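Local atomic coordinates of uncharacterized sugar kinase PH1459 (Pyrococcus horikoshii, PDB entry 3EWM), a protein that probably phosphorylates a sugar such as fructose with ATP, as a member of the PfkB (ribokinase-like) family of carbohydrate kinases. Residues G42-V48 against A251-V255; K270-V275 against L294-A300; K85-F91 against L102-A108. One frame throughout, in Å; residues are numbered along the deposited sequence.

Contact 1: G42-V48 against A251-V255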
loop_
_atom_site.group_PDB
_atom_site.type_symbol
_atom_site.label_atom_id
_atom_site.label_comp_id
_atom_site.label_asym_id
_atom_site.label_seq_id
_atom_site.Cartn_x
_atom_site.Cartn_y
_atom_site.Cartn_z
ATOM N N GLY A 42 -9.110 9.631 -20.185
ATOM C CA GLY A 42 -10.148 9.484 -21.212
ATOM C C GLY A 42 -10.438 10.785 -21.933
ATOM O O GLY A 42 -10.461 10.821 -23.158
ATOM N N VAL A 43 -10.642 11.854 -21.167
ATOM C CA VAL A 43 -10.869 13.207 -21.718
ATOM C C VAL A 43 -9.751 13.618 -22.670
ATOM O O VAL A 43 -10.011 14.031 -23.805
ATOM C CB VAL A 43 -11.039 14.235 -20.603
ATOM C CG1 VAL A 43 -11.015 15.668 -21.143
ATOM C CG2 VAL A 43 -12.344 13.961 -19.846
ATOM N N SER A 44 -8.515 13.469 -22.208
ATOM C CA SER A 44 -7.351 13.728 -23.035
ATOM C C SER A 44 -7.340 12.876 -24.293
ATOM O O SER A 44 -7.072 13.380 -25.368
ATOM C CB SER A 44 -6.061 13.520 -22.252
ATOM O OG SER A 44 -4.949 13.864 -23.069
ATOM N N ARG A 45 -7.654 11.588 -24.166
ATOM C CA ARG A 45 -7.674 10.707 -25.327
ATOM C C ARG A 45 -8.706 11.090 -26.380
ATOM O O ARG A 45 -8.498 10.878 -27.585
ATOM C CB ARG A 45 -7.868 9.273 -24.892
ATOM C CG ARG A 45 -6.636 8.732 -24.267
ATOM C CD ARG A 45 -6.708 7.274 -24.232
ATOM N NE ARG A 45 -5.623 6.679 -23.478
ATOM C CZ ARG A 45 -5.687 5.446 -23.012
ATOM N NH1 ARG A 45 -6.785 4.740 -23.238
ATOM N NH2 ARG A 45 -4.676 4.926 -22.332
ATOM N N LEU A 46 -9.806 11.663 -25.916
ATOM C CA LEU A 46 -10.854 12.195 -26.772
ATOM C C LEU A 46 -10.516 13.568 -27.380
ATOM O O LEU A 46 -11.344 14.153 -28.074
ATOM C CB LEU A 46 -12.153 12.286 -25.973
ATOM C CG LEU A 46 -12.657 10.947 -25.458
ATOM C CD1 LEU A 46 -13.952 11.130 -24.689
ATOM C CD2 LEU A 46 -12.856 9.996 -26.625
ATOM N N GLY A 47 -9.319 14.071 -27.093
ATOM C CA GLY A 47 -8.781 15.289 -27.730
ATOM C C GLY A 47 -9.046 16.586 -26.991
ATOM O O GLY A 47 -8.855 17.683 -27.550
ATOM N N VAL A 48 -9.475 16.474 -25.733
ATOM C CA VAL A 48 -9.859 17.642 -24.943
ATOM C C VAL A 48 -8.819 17.894 -23.849
ATOM O O VAL A 48 -8.347 16.947 -23.233
ATOM C CB VAL A 48 -11.267 17.452 -24.332
ATOM C CG1 VAL A 48 -11.574 18.498 -23.277
ATOM C CG2 VAL A 48 -12.319 17.466 -25.431
ATOM N N ALA A 251 -15.808 9.970 -19.275
ATOM C CA ALA A 251 -15.023 10.847 -20.137
ATOM C C ALA A 251 -15.821 11.270 -21.376
ATOM O O ALA A 251 -15.922 12.453 -21.677
ATOM C CB ALA A 251 -13.720 10.177 -20.538
ATOM N N ALA A 252 -16.427 10.288 -22.043
ATOM C CA ALA A 252 -17.270 10.548 -23.213
ATOM C C ALA A 252 -18.423 11.484 -22.899
ATOM O O ALA A 252 -18.777 12.331 -23.713
ATOM C CB ALA A 252 -17.816 9.247 -23.767
ATOM N N LEU A 253 -19.043 11.302 -21.736
ATOM C CA LEU A 253 -20.196 12.105 -21.388
ATOM C C LEU A 253 -19.790 13.562 -21.236
ATOM O O LEU A 253 -20.462 14.467 -21.740
ATOM C CB LEU A 253 -20.838 11.604 -20.099
ATOM C CG LEU A 253 -22.250 12.140 -19.888
ATOM C CD1 LEU A 253 -23.210 11.442 -20.855
ATOM C CD2 LEU A 253 -22.688 11.918 -18.450
ATOM N N LEU A 254 -18.684 13.758 -20.527
ATOM C CA LEU A 254 -18.155 15.076 -20.238
ATOM C C LEU A 254 -17.654 15.763 -21.494
ATOM O O LEU A 254 -17.968 16.923 -21.729
ATOM C CB LEU A 254 -17.048 14.975 -19.191
ATOM C CG LEU A 254 -17.533 14.426 -17.836
ATOM C CD1 LEU A 254 -16.488 14.661 -16.765
ATOM C CD2 LEU A 254 -18.877 15.076 -17.435
ATOM N N VAL A 255 -16.888 15.042 -22.301
ATOM C CA VAL A 255 -16.450 15.582 -23.595
ATOM C C VAL A 255 -17.656 15.905 -24.496
ATOM O O VAL A 255 -17.698 16.978 -25.089
ATOM C CB VAL A 255 -15.413 14.668 -24.282
ATOM C CG1 VAL A 255 -15.163 15.114 -25.702
ATOM C CG2 VAL A 255 -14.083 14.698 -23.491
#
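Ala-251 and Val-255, one turn apart on helix 245-259, pack against the C-terminal end of helix 35-45 and the turn that follows it. This is helix-to-helix packing over the central sheet of the ribokinase-like fold. It joins an N-terminal helix to one about 200 residues later in the chain. The contact is buried and wholly apolar.

The closest backbone approach is at Val-43 and Ala-251, whose CA atoms are 5.0 Å apart. Here Ala-251 CB rests on the main chain of helix 35-45. It lies 3.6 Å from Gly-42 C and equally near Val-43 N. Gly-42 has no side chain to hold the methyl off, so the two helices come close.

Branched side chains fill the rest. Leu-46 reaches across with its CD1 branch, which lies over the backbone of helix 245-259, 3.7 Å from Ala-252 CA. An extended chi2 (-180°) carries CD1 that far. The same CD1 also touches Val-255 CG2 at 3.8 Å. Val-255 is thus met by three residues: Val-43, Leu-46 and Val-48. Val-43 approaches its CG2 with both methyls.

The turn after helix 35-45 makes the Val-48 contact possible. Gly-47 leaves the helix with positive phi (93°). The bonds from Gly-47 N to Ser-44 O and from Val-48 N to Val-43 O form a Schellman motif. The chain then turns Val-48 back toward helix 245-259.

Both helices also pack on strand 3-7, where Ile-4 touches Val-43, Val-48 and Val-255. Helix 265-279 packs on Ala-252. Val-48 and Val-255 come from opposing sides and lie alongside each other, with Val-48 CG2 3.7 Å from Val-255 CG1.

Contact 2: K270-V275 against L294-A300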
loop_
_atom_site.group_PDB
_atom_site.type_symbol
_atom_site.label_atom_id
_atom_site.label_comp_id
_atom_site.label_asym_id
_atom_site.label_seq_id
_atom_site.Cartn_x
_atom_site.Cartn_y
_atom_site.Cartn_z
ATOM N N LYS A 270 -25.433 8.182 -27.989
ATOM C CA LYS A 270 -24.753 7.429 -29.050
ATOM C C LYS A 270 -23.225 7.570 -28.969
ATOM O O LYS A 270 -22.504 6.607 -29.189
ATOM C CB LYS A 270 -25.274 7.815 -30.439
ATOM C CG LYS A 270 -26.795 7.615 -30.652
ATOM C CD LYS A 270 -27.251 6.168 -30.443
ATOM C CE LYS A 270 -27.979 5.951 -29.112
ATOM N NZ LYS A 270 -28.624 4.596 -29.076
ATOM N N PHE A 271 -22.745 8.760 -28.616
ATOM C CA PHE A 271 -21.298 8.979 -28.474
ATOM C C PHE A 271 -20.748 8.221 -27.271
ATOM O O PHE A 271 -19.785 7.462 -27.395
ATOM C CB PHE A 271 -20.939 10.468 -28.394
ATOM C CG PHE A 271 -19.458 10.727 -28.186
ATOM C CD1 PHE A 271 -18.528 10.359 -29.160
ATOM C CD2 PHE A 271 -19.005 11.335 -27.019
ATOM C CE1 PHE A 271 -17.170 10.578 -28.980
ATOM C CE2 PHE A 271 -17.647 11.573 -26.817
ATOM C CZ PHE A 271 -16.721 11.199 -27.800
ATOM N N ALA A 272 -21.379 8.408 -26.109
ATOM C CA ALA A 272 -20.924 7.742 -24.898
ATOM C C ALA A 272 -21.020 6.228 -25.030
ATOM O O ALA A 272 -20.118 5.497 -24.589
ATOM C CB ALA A 272 -21.694 8.255 -23.670
ATOM N N ASN A 273 -22.075 5.756 -25.692
ATOM C CA ASN A 273 -22.226 4.324 -25.933
ATOM C C ASN A 273 -21.062 3.779 -26.766
ATOM O O ASN A 273 -20.485 2.739 -26.427
ATOM C CB ASN A 273 -23.562 4.020 -26.620
ATOM C CG ASN A 273 -23.953 2.549 -26.526
ATOM O OD1 ASN A 273 -23.556 1.841 -25.600
ATOM N ND2 ASN A 273 -24.761 2.100 -27.462
ATOM N N LEU A 274 -20.719 4.489 -27.843
ATOM C CA LEU A 274 -19.642 4.070 -28.745
ATOM C C LEU A 274 -18.300 4.044 -28.038
ATOM O O LEU A 274 -17.545 3.090 -28.172
ATOM C CB LEU A 274 -19.585 4.966 -29.986
ATOM C CG LEU A 274 -18.379 4.777 -30.912
ATOM C CD1 LEU A 274 -18.424 3.423 -31.596
ATOM C CD2 LEU A 274 -18.281 5.895 -31.929
ATOM N N VAL A 275 -18.014 5.102 -27.287
ATOM C CA VAL A 275 -16.777 5.172 -26.505
ATOM C C VAL A 275 -16.670 4.011 -25.517
ATOM O O VAL A 275 -15.638 3.328 -25.482
ATOM C CB VAL A 275 -16.608 6.528 -25.809
ATOM C CG1 VAL A 275 -15.370 6.502 -24.817
ATOM C CG2 VAL A 275 -16.469 7.620 -26.859
ATOM N N LEU A 294 -11.953 6.898 -32.935
ATOM C CA LEU A 294 -13.373 7.219 -32.867
ATOM C C LEU A 294 -13.865 7.933 -34.111
ATOM O O LEU A 294 -15.017 7.764 -34.518
ATOM C CB LEU A 294 -13.679 8.064 -31.633
ATOM C CG LEU A 294 -13.675 7.301 -30.308
ATOM C CD1 LEU A 294 -13.461 8.284 -29.163
ATOM C CD2 LEU A 294 -14.942 6.476 -30.067
ATOM N N LEU A 295 -12.984 8.717 -34.721
ATOM C CA LEU A 295 -13.334 9.478 -35.917
ATOM C C LEU A 295 -13.762 8.594 -37.099
ATOM O O LEU A 295 -14.424 9.068 -38.014
ATOM C CB LEU A 295 -12.189 10.411 -36.303
ATOM C CG LEU A 295 -12.206 11.908 -35.947
ATOM C CD1 LEU A 295 -13.151 12.299 -34.839
ATOM C CD2 LEU A 295 -10.805 12.335 -35.617
ATOM N N LYS A 296 -13.423 7.307 -37.043
ATOM C CA LYS A 296 -13.834 6.325 -38.061
ATOM C C LYS A 296 -15.327 5.990 -37.999
ATOM O O LYS A 296 -15.855 5.323 -38.896
ATOM C CB LYS A 296 -13.015 5.031 -37.935
ATOM C CG LYS A 296 -11.507 5.240 -37.730
ATOM C CD LYS A 296 -10.753 5.458 -39.020
ATOM C CE LYS A 296 -10.349 4.137 -39.669
ATOM N NZ LYS A 296 -9.512 4.376 -40.891
ATOM N N TYR A 297 -15.994 6.459 -36.945
ATOM C CA TYR A 297 -17.416 6.200 -36.702
ATOM C C TYR A 297 -18.203 7.492 -36.723
ATOM O O TYR A 297 -17.734 8.518 -36.219
ATOM C CB TYR A 297 -17.622 5.523 -35.340
ATOM C CG TYR A 297 -16.915 4.202 -35.208
ATOM C CD1 TYR A 297 -17.562 3.011 -35.521
ATOM C CD2 TYR A 297 -15.580 4.144 -34.785
ATOM C CE1 TYR A 297 -16.900 1.784 -35.401
ATOM C CE2 TYR A 297 -14.911 2.925 -34.667
ATOM C CZ TYR A 297 -15.574 1.755 -34.976
ATOM O OH TYR A 297 -14.912 0.550 -34.861
ATOM N N LYS A 298 -19.411 7.441 -37.282
ATOM C CA LYS A 298 -20.212 8.648 -37.436
ATOM C C LYS A 298 -20.783 9.146 -36.104
ATOM O O LYS A 298 -20.952 10.349 -35.916
ATOM C CB LYS A 298 -21.297 8.479 -38.520
ATOM C CG LYS A 298 -22.724 8.193 -38.046
ATOM C CD LYS A 298 -23.136 6.750 -38.294
ATOM C CE LYS A 298 -24.644 6.591 -38.162
ATOM N NZ LYS A 298 -25.092 5.180 -38.332
ATOM N N GLU A 299 -21.050 8.224 -35.178
ATOM C CA GLU A 299 -21.565 8.581 -33.844
ATOM C C GLU A 299 -20.571 9.439 -33.054
ATOM O O GLU A 299 -20.957 10.188 -32.151
ATOM C CB GLU A 299 -21.915 7.328 -33.031
ATOM C CG GLU A 299 -23.009 6.427 -33.628
ATOM C CD GLU A 299 -22.509 5.567 -34.779
ATOM O OE1 GLU A 299 -23.353 4.992 -35.492
ATOM O OE2 GLU A 299 -21.278 5.470 -34.976
ATOM N N ALA A 300 -19.294 9.319 -33.405
ATOM C CA ALA A 300 -18.234 10.079 -32.759
ATOM C C ALA A 300 -17.964 11.364 -33.505
ATOM O O ALA A 300 -17.638 12.371 -32.893
ATOM C CB ALA A 300 -16.974 9.266 -32.661
#
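Phe-271 and Ala-300 mark the closest backbone approach, with their CA atoms 5.4 Å apart. The two segments are farther apart at Val-275 and Leu-294, with 7.5 Å between CA atoms. The segment 270-275 is regular helix, part of helix 265-279. The segment 294-300 is a type I beta turn, Leu-294 to Tyr-297, running into a helix with Tyr-297 at its N-cap position. The bond from Tyr-297 N to Leu-294 O closes the turn. The contact lays the C-terminal turn and helix of this ribokinase-like fold against helix 265-279.

Leu-274 carries much of the contact. With its CG anti to the backbone N (chi1 171°), both methyls meet Tyr-297. CD2 enters between the turn and the helix start, 3.5 Å from Tyr-297 CB and 3.7 Å from Ala-300 CB. CD1 lies over one face of the Tyr-297 ring in a CH-pi contact, 4.2 Å from the centroid and 18° off the ring normal.

Leu-294 lies beside Leu-274. Its CD2 touches Leu-274 CD2 and also Val-275 CG2, and the Val-275 side chain runs roughly perpendicular to it. Glu-299 is partly exposed. Its CB faces Lys-270 O and its CG faces Lys-270 CB, both loosely, while the end of Lys-270 leads away. Glu-299 OE1 forms a salt bridge with Lys-298 NZ through a weak, 3.3 Å hydrogen bond.

Phe-271 is buried and also packs on Val-303 and Leu-304 of helix 298-304, and on Ala-252 of helix 245-259. Val-275 CG2 lies over one face of its ring, near the rim, 3.6 Å above the plane. Ala-300 comes to the edge instead: Phe-271 CD1 is 3.6 Å from Ala-300 CA, and Ala-300 CB lies in the ring plane.

Contact 3: K85-F91 against L102-A108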
loop_
_atom_site.group_PDB
_atom_site.type_symbol
_atom_site.label_atom_id
_atom_site.label_comp_id
_atom_site.label_asym_id
_atom_site.label_seq_id
_atom_site.Cartn_x
_atom_site.Cartn_y
_atom_site.Cartn_z
ATOM N N LYS A 85 2.843 11.882 3.389
ATOM C CA LYS A 85 2.008 10.716 3.135
ATOM C C LYS A 85 2.515 10.071 1.864
ATOM O O LYS A 85 3.052 10.741 1.005
ATOM C CB LYS A 85 0.515 11.064 3.003
ATOM C CG LYS A 85 -0.124 11.827 4.183
ATOM C CD LYS A 85 -0.182 11.035 5.461
ATOM C CE LYS A 85 -0.870 11.846 6.576
ATOM N NZ LYS A 85 -1.066 10.983 7.779
ATOM N N HIS A 86 2.378 8.759 1.782
ATOM C CA HIS A 86 2.807 8.033 0.603
ATOM C C HIS A 86 1.704 8.040 -0.431
ATOM O O HIS A 86 0.542 8.295 -0.119
ATOM C CB HIS A 86 3.219 6.617 0.984
ATOM C CG HIS A 86 4.371 6.606 1.933
ATOM N ND1 HIS A 86 4.234 6.308 3.272
ATOM C CD2 HIS A 86 5.660 6.978 1.757
ATOM C CE1 HIS A 86 5.404 6.450 3.870
ATOM N NE2 HIS A 86 6.285 6.857 2.971
ATOM N N THR A 87 2.107 7.780 -1.662
ATOM C CA THR A 87 1.202 7.711 -2.779
ATOM C C THR A 87 0.112 6.678 -2.506
ATOM O O THR A 87 0.378 5.594 -1.978
ATOM C CB THR A 87 1.996 7.347 -4.036
ATOM O OG1 THR A 87 2.920 8.411 -4.331
ATOM C CG2 THR A 87 1.076 7.141 -5.208
ATOM N N GLY A 88 -1.117 7.035 -2.849
ATOM C CA GLY A 88 -2.217 6.093 -2.789
ATOM C C GLY A 88 -1.898 4.766 -3.438
ATOM O O GLY A 88 -1.265 4.696 -4.506
ATOM N N ILE A 89 -2.353 3.710 -2.782
ATOM C CA ILE A 89 -2.258 2.387 -3.315
ATOM C C ILE A 89 -3.563 1.655 -3.024
ATOM O O ILE A 89 -4.237 1.872 -2.006
ATOM C CB ILE A 89 -1.054 1.568 -2.732
ATOM C CG1 ILE A 89 -1.163 1.484 -1.213
ATOM C CG2 ILE A 89 0.336 2.101 -3.240
ATOM C CD1 ILE A 89 -0.374 0.363 -0.646
ATOM N N VAL A 90 -3.946 0.825 -3.966
ATOM C CA VAL A 90 -5.028 -0.092 -3.746
ATOM C C VAL A 90 -4.660 -1.426 -4.369
ATOM O O VAL A 90 -4.120 -1.471 -5.466
ATOM C CB VAL A 90 -6.403 0.464 -4.262
ATOM C CG1 VAL A 90 -6.339 0.823 -5.713
ATOM C CG2 VAL A 90 -7.553 -0.561 -4.002
ATOM N N PHE A 91 -4.933 -2.496 -3.629
ATOM C CA PHE A 91 -4.774 -3.858 -4.122
ATOM C C PHE A 91 -6.132 -4.310 -4.597
ATOM O O PHE A 91 -7.114 -4.162 -3.883
ATOM C CB PHE A 91 -4.249 -4.757 -3.012
ATOM C CG PHE A 91 -2.887 -4.350 -2.526
ATOM C CD1 PHE A 91 -1.733 -4.896 -3.111
ATOM C CD2 PHE A 91 -2.749 -3.395 -1.517
ATOM C CE1 PHE A 91 -0.479 -4.506 -2.691
ATOM C CE2 PHE A 91 -1.484 -3.002 -1.089
ATOM C CZ PHE A 91 -0.353 -3.558 -1.686
ATOM N N LEU A 102 -8.357 -3.748 -1.522
ATOM C CA LEU A 102 -7.853 -3.328 -0.234
ATOM C C LEU A 102 -7.200 -2.012 -0.502
ATOM O O LEU A 102 -6.121 -1.951 -1.093
ATOM C CB LEU A 102 -6.857 -4.319 0.340
ATOM C CG LEU A 102 -6.109 -3.925 1.617
ATOM C CD1 LEU A 102 -7.058 -3.584 2.798
ATOM C CD2 LEU A 102 -5.164 -5.056 1.969
ATOM N N LEU A 103 -7.909 -0.962 -0.107
ATOM C CA LEU A 103 -7.485 0.417 -0.346
ATOM C C LEU A 103 -6.849 0.937 0.928
ATOM O O LEU A 103 -7.437 0.833 2.006
ATOM C CB LEU A 103 -8.686 1.275 -0.745
ATOM C CG LEU A 103 -8.436 2.760 -1.019
ATOM C CD1 LEU A 103 -9.369 3.223 -2.117
ATOM C CD2 LEU A 103 -8.616 3.601 0.271
ATOM N N TYR A 104 -5.646 1.481 0.786
ATOM C CA TYR A 104 -4.905 2.071 1.886
ATOM C C TYR A 104 -5.326 3.527 2.009
ATOM O O TYR A 104 -5.218 4.289 1.051
ATOM C CB TYR A 104 -3.397 1.896 1.659
ATOM C CG TYR A 104 -2.965 0.535 2.125
ATOM C CD1 TYR A 104 -3.468 -0.621 1.515
ATOM C CD2 TYR A 104 -2.123 0.388 3.223
ATOM C CE1 TYR A 104 -3.137 -1.868 1.978
ATOM C CE2 TYR A 104 -1.767 -0.869 3.677
ATOM C CZ TYR A 104 -2.285 -1.991 3.064
ATOM O OH TYR A 104 -1.949 -3.257 3.520
ATOM N N ASP A 105 -5.851 3.899 3.170
ATOM C CA ASP A 105 -6.522 5.179 3.273
ATOM C C ASP A 105 -5.620 6.272 3.821
ATOM O O ASP A 105 -5.877 7.437 3.604
ATOM C CB ASP A 105 -7.820 5.069 4.077
ATOM C CG ASP A 105 -7.576 4.795 5.542
ATOM O OD1 ASP A 105 -6.589 4.105 5.872
ATOM O OD2 ASP A 105 -8.380 5.269 6.370
ATOM N N ASP A 106 -4.556 5.941 4.539
ATOM C CA ASP A 106 -3.778 7.066 5.016
ATOM C C ASP A 106 -2.689 7.335 4.030
ATOM O O ASP A 106 -1.520 6.981 4.252
ATOM C CB ASP A 106 -3.238 6.909 6.426
ATOM C CG ASP A 106 -3.372 8.195 7.201
ATOM O OD1 ASP A 106 -4.183 8.226 8.160
ATOM O OD2 ASP A 106 -2.741 9.197 6.796
ATOM N N VAL A 107 -3.112 7.942 2.929
ATOM C CA VAL A 107 -2.282 8.147 1.771
ATOM C C VAL A 107 -2.482 9.580 1.286
ATOM O O VAL A 107 -3.383 10.287 1.746
ATOM C CB VAL A 107 -2.637 7.150 0.637
ATOM C CG1 VAL A 107 -2.233 5.702 1.025
ATOM C CG2 VAL A 107 -4.125 7.247 0.284
ATOM N N ALA A 108 -1.648 9.977 0.335
ATOM C CA ALA A 108 -1.482 11.371 -0.018
ATOM C C ALA A 108 -2.745 11.998 -0.589
ATOM O O ALA A 108 -3.046 13.157 -0.269
ATOM C CB ALA A 108 -0.332 11.522 -0.986
HETATM O O HOH W 1 1.005 7.554 4.088
HETATM O O HOH W 2 -5.274 4.363 -1.481
#
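Phe-91 and Leu-102 form a hydrogen-bonded antiparallel pair in the beta hairpin of strands 88-93 and 100-103. The hairpin belongs to the small four-stranded sheet, which probably corresponds to the lid of PfkB-family kinases, and this part is tightly packed. Phe-91 N bonds to Leu-102 O, and Leu-102 N returns to Phe-91 O at 2.7 Å. Val-90 and Leu-103 are the non-hydrogen-bonded pair beside them. Tyr-104 N then bonds to Ile-89 O at 3.2 Å.

Next to this backbone, Ile-89 CD1 lies over one face of the Tyr-104 ring, 4.1 Å from its centroid. The CG1 branch of Ile-89 is set between N and carbonyl carbon (chi1 58°), which aims it at the tyrosine. The Phe-91 and Tyr-104 rings meet obliquely, with planes at 66°. The dimer interface builds on this surface: Tyr-104 OH hydrogen-bonds to Thr-87 O of the second subunit, whose Phe-61 meets Phe-91 edge to face.

Past Tyr-104 two waters bridge the backbones. Water 2 donates to both Ile-89 O and Tyr-104 O. Water 1 joins His-86 N to the O of Asp-106, the centre of an inverse gamma turn. Val-107 still packs on Gly-88 CA, and Ala-108 N reaches His-86 O at 2.8 Å. At the partly exposed end, Lys-85 bends at chi2 to reach Asp-106. Its NZ forms a salt bridge of 2.6 Å with OD2 of Asp-106, on the syn side but 34° out of the carboxylate plane.

In the fold
Contacts 1 and 2 form one continuous core, with centres 12 Å apart. Ala-252 is the joint: its CB lies 3.6 Å from both Ala-272 CA and Val-275 CB, so helices 245-259 and 265-279 pack side by side. Both contacts are near ATP-binding residues without containing one. The side chains of Ala-251 and Lys-190 are about 9 Å apart, and the Lys-270 side chain is about 9 Å from Gly-220. Contact 3 is on the other side of the chain's centre, in the small sheet and dimer interface. Its nearest atoms are about 17 Å from contact 1 and about 22 Å from contact 2.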